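Local structure of uncharacterized protein (Methanothermobacter thermautotrophicus, 1L1S) at residues A[13-16]-A[17-21]; A[23-26]-A[27-31]; A[98-101]-A[102-106]; A[79-82]-A[83-87]. The protein is of unknown function but belongs to the DsrE/DsrF-like family, some members of which transfer sulfur, and assembles as a trimer. All coordinates share one frame; numbering follows the deposited sequence.

Contact 1: residues A[13-16]-A[17-21]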
# COMPACT_ATOMS: atom_id res chain seq x y z
N ASP A 13 -14.63 -0.74 -1.71
CA ASP A 13 -15.65 -1.31 -0.84
C ASP A 13 -16.04 -2.73 -1.22
O ASP A 13 -17.05 -3.25 -0.75
CB ASP A 13 -16.89 -0.40 -0.78
CG ASP A 13 -17.62 -0.32 -2.11
OD1 ASP A 13 -16.99 -0.50 -3.17
OD2 ASP A 13 -18.84 -0.04 -2.09
N ASP A 14 -15.24 -3.37 -2.07
CA ASP A 14 -15.52 -4.75 -2.46
C ASP A 14 -15.39 -5.60 -1.19
O ASP A 14 -14.51 -5.38 -0.35
CB ASP A 14 -14.57 -5.21 -3.57
CG ASP A 14 -13.14 -5.35 -3.10
OD1 ASP A 14 -12.77 -6.44 -2.61
OD2 ASP A 14 -12.37 -4.36 -3.23
N GLU A 15 -16.31 -6.56 -1.05
CA GLU A 15 -16.35 -7.43 0.12
C GLU A 15 -15.02 -8.00 0.61
O GLU A 15 -14.60 -7.72 1.74
CB GLU A 15 -17.37 -8.55 -0.14
CG GLU A 15 -17.37 -9.65 0.91
CD GLU A 15 -18.75 -10.26 1.16
OE1 GLU A 15 -18.81 -11.38 1.70
OE2 GLU A 15 -19.78 -9.62 0.83
N SER A 16 -14.33 -8.78 -0.21
CA SER A 16 -13.06 -9.37 0.23
C SER A 16 -12.07 -8.36 0.82
O SER A 16 -11.43 -8.64 1.82
CB SER A 16 -12.42 -10.15 -0.92
OG SER A 16 -12.55 -9.43 -2.14
N ARG A 17 -11.95 -7.18 0.22
CA ARG A 17 -11.02 -6.19 0.75
C ARG A 17 -11.48 -5.67 2.12
O ARG A 17 -10.69 -5.50 3.04
CB ARG A 17 -10.90 -5.01 -0.22
CG ARG A 17 -9.80 -4.02 0.13
CD ARG A 17 -8.67 -4.06 -0.89
NE ARG A 17 -7.79 -5.22 -0.74
CZ ARG A 17 -7.35 -5.96 -1.76
NH1 ARG A 17 -7.71 -5.66 -3.00
NH2 ARG A 17 -6.53 -6.99 -1.53
N VAL A 18 -12.78 -5.43 2.25
CA VAL A 18 -13.33 -4.92 3.50
C VAL A 18 -13.15 -5.95 4.62
O VAL A 18 -12.70 -5.62 5.70
CB VAL A 18 -14.83 -4.55 3.33
CG1 VAL A 18 -15.39 -4.04 4.65
CG2 VAL A 18 -14.97 -3.50 2.25
N LEU A 19 -13.48 -7.20 4.35
CA LEU A 19 -13.33 -8.23 5.37
C LEU A 19 -11.85 -8.43 5.71
O LEU A 19 -11.51 -8.78 6.85
CB LEU A 19 -13.96 -9.54 4.89
CG LEU A 19 -15.50 -9.49 4.75
CD1 LEU A 19 -16.04 -10.83 4.21
CD2 LEU A 19 -16.12 -9.17 6.12
N LEU A 20 -10.97 -8.20 4.74
CA LEU A 20 -9.54 -8.35 5.02
C LEU A 20 -9.09 -7.26 6.01
O LEU A 20 -8.36 -7.54 6.95
CB LEU A 20 -8.73 -8.28 3.73
CG LEU A 20 -7.27 -8.71 3.91
CD1 LEU A 20 -7.24 -10.08 4.58
CD2 LEU A 20 -6.55 -8.77 2.56
N LEU A 21 -9.54 -6.03 5.78
CA LEU A 21 -9.20 -4.92 6.68
C LEU A 21 -9.69 -5.24 8.10
O LEU A 21 -8.95 -5.13 9.07
CB LEU A 21 -9.87 -3.63 6.21
CG LEU A 21 -10.00 -2.47 7.22
CD1 LEU A 21 -8.66 -1.81 7.41
CD2 LEU A 21 -11.00 -1.44 6.70
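Asp14 caps the first turn of helix 15-31 by turning its carboxylate back over Arg17. Followed outward, its CB leaves at the side of the following residues, and chi1 of 68° brings CG round, between the backbone N and the carbonyl carbon, 3.7 Å from Arg17 CB. Beyond it OD1 accepts from Arg17 N at 3.0 Å, the capping bond, which arrives from above the carboxylate plane, 44° out of it. OD2 rests 3.4 Å from Arg17 CB. An alanine here has no acceptor for Arg17 N, and the start of the helix would probably be less firmly fixed. The backbone takes over at once: Val18 N donates to Asp14 O at 3.1 Å, and Leu19 N reaches Glu15 O in a nearly straight bond of 2.9 Å. On the outer face Glu15 and Leu19 run alongside each other, with Glu15 CG 3.7 Å from Leu19 CD1. Arg17 swings its guanidinium towards the second subunit, where its ion pairs with Asp11 and Glu12 of that subunit are long and weak. A carboxylate at the N-cap, close to the positive end of the helix dipole, would probably be favoured electrostatically as an anion.

Contact 2: residues A[23-26]-A[27-31]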
# COMPACT_ATOMS: atom_id res chain seq x y z
N SER A 23 -10.45 -8.09 9.45
CA SER A 23 -9.67 -9.19 9.97
C SER A 23 -8.30 -8.71 10.42
O SER A 23 -7.83 -9.09 11.49
CB SER A 23 -9.51 -10.28 8.91
OG SER A 23 -8.42 -11.13 9.25
N ASN A 24 -7.66 -7.88 9.60
CA ASN A 24 -6.34 -7.35 9.95
C ASN A 24 -6.40 -6.50 11.23
O ASN A 24 -5.49 -6.56 12.06
CB ASN A 24 -5.77 -6.52 8.80
CG ASN A 24 -5.42 -7.37 7.60
OD1 ASN A 24 -5.25 -8.58 7.71
ND2 ASN A 24 -5.30 -6.74 6.44
N VAL A 25 -7.45 -5.71 11.40
CA VAL A 25 -7.59 -4.88 12.60
C VAL A 25 -7.71 -5.74 13.86
O VAL A 25 -7.05 -5.48 14.87
CB VAL A 25 -8.83 -3.96 12.52
CG1 VAL A 25 -9.15 -3.36 13.89
CG2 VAL A 25 -8.56 -2.84 11.49
N ARG A 26 -8.53 -6.78 13.80
CA ARG A 26 -8.70 -7.67 14.95
C ARG A 26 -7.42 -8.46 15.23
O ARG A 26 -7.02 -8.59 16.38
CB ARG A 26 -9.86 -8.63 14.69
CG ARG A 26 -11.21 -7.95 14.79
CD ARG A 26 -12.36 -8.91 14.51
NE ARG A 26 -13.64 -8.25 14.74
CZ ARG A 26 -14.70 -8.34 13.94
NH1 ARG A 26 -14.64 -9.08 12.84
NH2 ARG A 26 -15.80 -7.67 14.23
N ASN A 27 -6.80 -8.97 14.17
CA ASN A 27 -5.56 -9.74 14.29
C ASN A 27 -4.51 -8.90 15.01
O ASN A 27 -3.83 -9.37 15.94
CB ASN A 27 -5.06 -10.12 12.88
CG ASN A 27 -3.79 -10.97 12.89
OD1 ASN A 27 -3.61 -11.83 12.02
ND2 ASN A 27 -2.91 -10.73 13.85
N LEU A 28 -4.40 -7.66 14.57
CA LEU A 28 -3.44 -6.73 15.13
C LEU A 28 -3.67 -6.50 16.62
O LEU A 28 -2.73 -6.50 17.40
CB LEU A 28 -3.51 -5.42 14.36
CG LEU A 28 -2.37 -4.43 14.57
CD1 LEU A 28 -1.04 -5.11 14.26
CD2 LEU A 28 -2.58 -3.23 13.67
N MSE A 29 -4.92 -6.30 17.03
CA MSE A 29 -5.21 -6.07 18.44
C MSE A 29 -4.87 -7.26 19.34
O MSE A 29 -4.61 -7.10 20.53
CB MSE A 29 -6.69 -5.70 18.63
CG MSE A 29 -7.05 -4.38 18.01
SE MSE A 29 -8.93 -3.95 18.31
CE MSE A 29 -9.78 -5.42 17.38
N ALA A 30 -4.86 -8.46 18.75
CA ALA A 30 -4.55 -9.67 19.49
C ALA A 30 -3.06 -10.03 19.50
O ALA A 30 -2.59 -10.67 20.43
CB ALA A 30 -5.35 -10.83 18.93
N ASP A 31 -2.32 -9.61 18.47
CA ASP A 31 -0.89 -9.92 18.37
C ASP A 31 0.03 -8.88 19.01
O ASP A 31 1.19 -9.17 19.32
CB ASP A 31 -0.47 -10.11 16.90
CG ASP A 31 0.92 -10.71 16.76
OD1 ASP A 31 1.09 -11.91 17.07
OD2 ASP A 31 1.86 -9.99 16.34
O HOH W 1 -5.76 -10.99 9.43
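Within helix 15-31, the crossover of a beta-alpha-beta unit between parallel strands 4-10 and 35-41, Val25 and Arg26 meet Met29, a selenomethionine, one turn further on. The Met29 chain runs straight to SE and then bends at chi3 (-62°), which folds the methyl back onto the preceding turn. There CE lies 3.5 Å from Arg26 CA, 3.9 Å from Arg26 CG and 4.1 Å from Val25 CG1, the last a purely apolar touch. The arginine chain is extended as far as NE, so that its aliphatic part crosses the methyl at a slant while its NH2 forms a salt bridge with Asp58.

A different face is polar and wet. One water lies 2.7 Å from Ser23 OG, donates to Asn24 OD1 at 3.0 Å and makes a weak bond to Asn27 OD1 at 3.5 Å, so three side chains share it. Asn27 has CG anti to its own N (chi1 -178°), which carries the amide out to that water. Four backbone bonds tie the segments together, among them Leu28 N to Asn24 O at 2.9 Å.

Val25 and Leu28 rest on strand residues Phe8 and Ile37, whereas Asp31 forms a salt bridge with Arg102 of the second subunit. Such a division, apolar side chains mostly to the sheet and polar ones mostly to water or a neighbouring subunit, is typical of the amphipathic helices that flank a parallel sheet in alpha/beta folds.

Contact 3: residues A[98-101]-A[102-106]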
# COMPACT_ATOMS: atom_id res chain seq x y z
N GLY A 98 -4.40 13.35 3.44
CA GLY A 98 -3.69 14.29 4.30
C GLY A 98 -3.54 13.73 5.71
O GLY A 98 -2.46 13.78 6.28
N HIS A 99 -4.62 13.19 6.26
CA HIS A 99 -4.55 12.62 7.61
C HIS A 99 -3.52 11.50 7.64
O HIS A 99 -2.73 11.41 8.57
CB HIS A 99 -5.92 12.09 8.05
CG HIS A 99 -5.95 11.64 9.48
ND1 HIS A 99 -5.77 12.51 10.53
CD2 HIS A 99 -6.08 10.41 10.03
CE1 HIS A 99 -5.79 11.84 11.67
NE2 HIS A 99 -5.97 10.56 11.39
N ILE A 100 -3.52 10.65 6.61
CA ILE A 100 -2.55 9.55 6.53
C ILE A 100 -1.12 10.10 6.49
O ILE A 100 -0.24 9.59 7.19
CB ILE A 100 -2.80 8.68 5.28
CG1 ILE A 100 -4.14 7.95 5.40
CG2 ILE A 100 -1.68 7.65 5.12
CD1 ILE A 100 -4.51 7.12 4.14
N VAL A 101 -0.89 11.14 5.70
CA VAL A 101 0.44 11.71 5.62
C VAL A 101 0.86 12.33 6.95
O VAL A 101 2.00 12.18 7.38
CB VAL A 101 0.55 12.77 4.48
CG1 VAL A 101 1.86 13.55 4.60
CG2 VAL A 101 0.49 12.06 3.12
N ARG A 102 -0.07 13.02 7.60
CA ARG A 102 0.25 13.63 8.90
C ARG A 102 0.61 12.53 9.90
O ARG A 102 1.58 12.62 10.63
CB ARG A 102 -0.95 14.41 9.44
CG ARG A 102 -1.32 15.65 8.63
CD ARG A 102 -2.23 16.56 9.43
NE ARG A 102 -2.47 17.82 8.74
CZ ARG A 102 -3.39 18.01 7.80
NH1 ARG A 102 -4.18 17.01 7.44
NH2 ARG A 102 -3.51 19.19 7.22
N ARG A 103 -0.20 11.48 9.91
CA ARG A 103 0.01 10.37 10.82
C ARG A 103 1.37 9.72 10.59
O ARG A 103 2.15 9.53 11.53
CB ARG A 103 -1.11 9.35 10.65
CG ARG A 103 -1.67 8.82 11.93
CD ARG A 103 -2.88 9.59 12.49
NE ARG A 103 -2.52 10.70 13.36
CZ ARG A 103 -3.31 11.22 14.30
NH1 ARG A 103 -4.52 10.74 14.53
NH2 ARG A 103 -2.89 12.26 15.00
N GLN A 104 1.67 9.39 9.34
CA GLN A 104 2.95 8.77 9.00
C GLN A 104 4.08 9.70 9.44
O GLN A 104 5.10 9.26 9.98
CB GLN A 104 3.05 8.51 7.50
CG GLN A 104 2.41 7.22 7.05
CD GLN A 104 2.67 6.89 5.59
OE1 GLN A 104 3.81 6.91 5.14
NE2 GLN A 104 1.62 6.57 4.85
N THR A 105 3.87 10.99 9.23
CA THR A 105 4.87 11.99 9.60
C THR A 105 5.07 12.04 11.12
O THR A 105 6.15 12.36 11.60
CB THR A 105 4.46 13.36 9.08
OG1 THR A 105 4.33 13.30 7.64
CG2 THR A 105 5.50 14.42 9.46
N GLU A 106 4.02 11.69 11.86
CA GLU A 106 4.08 11.68 13.32
C GLU A 106 4.64 10.35 13.86
O GLU A 106 4.63 10.12 15.07
CB GLU A 106 2.69 11.92 13.91
CG GLU A 106 2.16 13.32 13.75
CD GLU A 106 0.62 13.38 13.78
OE1 GLU A 106 -0.02 12.43 14.29
OE2 GLU A 106 0.06 14.39 13.29
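His99 and Arg103 meet one turn apart on helix 96-105, which links the two outermost strands of the parallel sheet, 91-93 and 109-111. His99 holds its CG anti to the backbone N, whereas Arg103 has an unusual chi1 of -136° and bends again at chi2 and chi3. The outcome is a slanted crossing with the ring and guanidinium planes 65° apart: Arg103 NH1 comes to the ring edge, 3.3 Å from CE1 of His99, and that same carbon lies over one face of the guanidinium. Both side chains also share Glu38, which accepts from His99 NE2 and forms a salt bridge with Arg103 NH1.

The other two guanidinium nitrogens grip Glu106 side-on. Arg103 NE (3.2 Å) and NH2 (3.0 Å) both donate to Glu106 OE1, which lies close to the guanidinium plane. A methionine in place of Arg103 would probably leave the carboxylates of Glu106 and Glu38 without this shared positive partner.

Arg102 stretches out along the helix to a salt bridge with Asp31 of the third subunit. Gln104 lies alongside Ile100, its NE2 3.5 Å from Ile100 CG2, and bonds to Tyr110 O of the same third subunit. At Thr105, chi1 of -59° turns the hydroxyl back down the helix, and Val101 O accepts twice, on opposite faces of its plane: from Thr105 N at 2.9 Å and from Thr105 OG1 at 2.6 Å.

Contact 4: residues A[79-82]-A[83-87]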
# COMPACT_ATOMS: atom_id res chain seq x y z
N SER A 79 -19.15 12.61 -2.98
CA SER A 79 -20.07 11.48 -3.04
C SER A 79 -21.48 11.82 -2.56
O SER A 79 -22.25 10.92 -2.23
CB SER A 79 -19.54 10.32 -2.20
OG SER A 79 -18.25 9.93 -2.62
N GLY A 80 -21.83 13.10 -2.52
CA GLY A 80 -23.17 13.45 -2.04
C GLY A 80 -23.43 12.80 -0.68
O GLY A 80 -24.39 12.03 -0.50
N MSE A 81 -22.56 13.09 0.28
CA MSE A 81 -22.69 12.56 1.62
C MSE A 81 -22.30 13.65 2.60
O MSE A 81 -21.56 14.58 2.24
CB MSE A 81 -21.75 11.36 1.83
CG MSE A 81 -22.41 10.01 1.71
SE MSE A 81 -21.10 8.56 1.90
CE MSE A 81 -20.72 8.35 0.01
N ASP A 82 -22.81 13.56 3.82
CA ASP A 82 -22.45 14.51 4.86
C ASP A 82 -22.34 13.66 6.12
O ASP A 82 -22.64 12.47 6.07
CB ASP A 82 -23.49 15.63 4.99
CG ASP A 82 -24.66 15.27 5.88
OD1 ASP A 82 -25.27 16.20 6.44
OD2 ASP A 82 -24.98 14.07 6.03
N GLY A 83 -21.92 14.25 7.24
CA GLY A 83 -21.78 13.49 8.47
C GLY A 83 -23.00 12.77 9.00
O GLY A 83 -22.88 11.83 9.80
N ASP A 84 -24.19 13.21 8.57
CA ASP A 84 -25.45 12.61 8.99
C ASP A 84 -25.62 11.22 8.38
O ASP A 84 -26.39 10.41 8.90
CB ASP A 84 -26.62 13.50 8.57
CG ASP A 84 -26.97 14.55 9.63
OD1 ASP A 84 -26.06 15.03 10.33
OD2 ASP A 84 -28.16 14.89 9.75
N ASP A 85 -24.91 10.95 7.30
CA ASP A 85 -24.99 9.66 6.62
C ASP A 85 -24.08 8.60 7.26
O ASP A 85 -24.23 7.41 7.01
CB ASP A 85 -24.61 9.79 5.14
CG ASP A 85 -25.46 10.82 4.40
OD1 ASP A 85 -26.71 10.74 4.46
OD2 ASP A 85 -24.87 11.71 3.75
N LEU A 86 -23.13 9.05 8.09
CA LEU A 86 -22.18 8.14 8.72
C LEU A 86 -22.65 7.51 10.01
O LEU A 86 -23.41 8.11 10.77
CB LEU A 86 -20.86 8.88 9.00
CG LEU A 86 -20.26 9.58 7.78
CD1 LEU A 86 -19.23 10.58 8.25
CD2 LEU A 86 -19.66 8.56 6.83
N LEU A 87 -22.20 6.29 10.24
CA LEU A 87 -22.53 5.55 11.45
C LEU A 87 -21.99 6.33 12.65
O LEU A 87 -21.00 7.05 12.53
CB LEU A 87 -21.88 4.16 11.39
CG LEU A 87 -22.27 3.15 12.47
CD1 LEU A 87 -23.67 2.62 12.19
CD2 LEU A 87 -21.26 2.01 12.49
O HOH W 2 -27.22 13.54 5.09
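Asp82 and Asp85 bond to each other in both directions. On the strong side, Asp82 N donates to Asp85 OD2 at 2.8 Å, arriving on the anti side of the carboxylate and 25° out of its plane; Asp85 N in turn reaches Asp82 O at 3.0 Å, well above the carbonyl plane. The weak bonds come from the Asp82 side chain. With chi1 at 85°, its carboxylate stands over the following backbone, and OD2 accepts from Asp84 N at 2.8 Å and, at greater length, from Asp85 N, both at poor angles. Outside the two segments, Asp84 O accepts from Arg51 NH1.

Residues 82-85 thus form a beta turn, closed by the bond from Asp85 N to Asp82 O. The helical backbone angles of Gly83 and Asp84 make it type I, and the weak bond to Asp84 N lays an Asx turn over its first half. It sits in the surface loop between helix 73-78 and strand 91-93.

Like charges crowd together here: Asp82 OD2 lies 3.3 Å from Asp85 OD2. A water that donates to Asp82 OD2 at 2.5 Å and to Asp85 OD1 at 2.9 Å probably offsets part of this, and such crowding could raise the affinity of one carboxylate for a proton.

The remaining contact is a carbon-to-oxygen approach: CG of Met81, a selenomethionine, passes 3.6 Å from Asp85 OD2 before the chain leads off to pack on Val46, Asn47 and Arg50.

How the contacts relate
Contacts 1 and 2 follow each other along helix 15-31, their centres about 15 Å apart, and both touch the second subunit. Contact 3 has no touch with either: its nearest atoms are about 10 Å from those of contact 1 and about 12 Å from those of contact 2. The trimer nevertheless relates contacts 2 and 3, since Asp31 pairs with Arg102 of the second subunit while Arg102 pairs with Asp31 of the third, as expected of a ring-like assembly. No other chain touches contact 4; its nearest atoms are about 9 Å from those of contact 1, and its centre is about 27 Å from that of contact 2, on opposite sides of the chain's centre. With no ligand or active site defined, none can be assigned to a site.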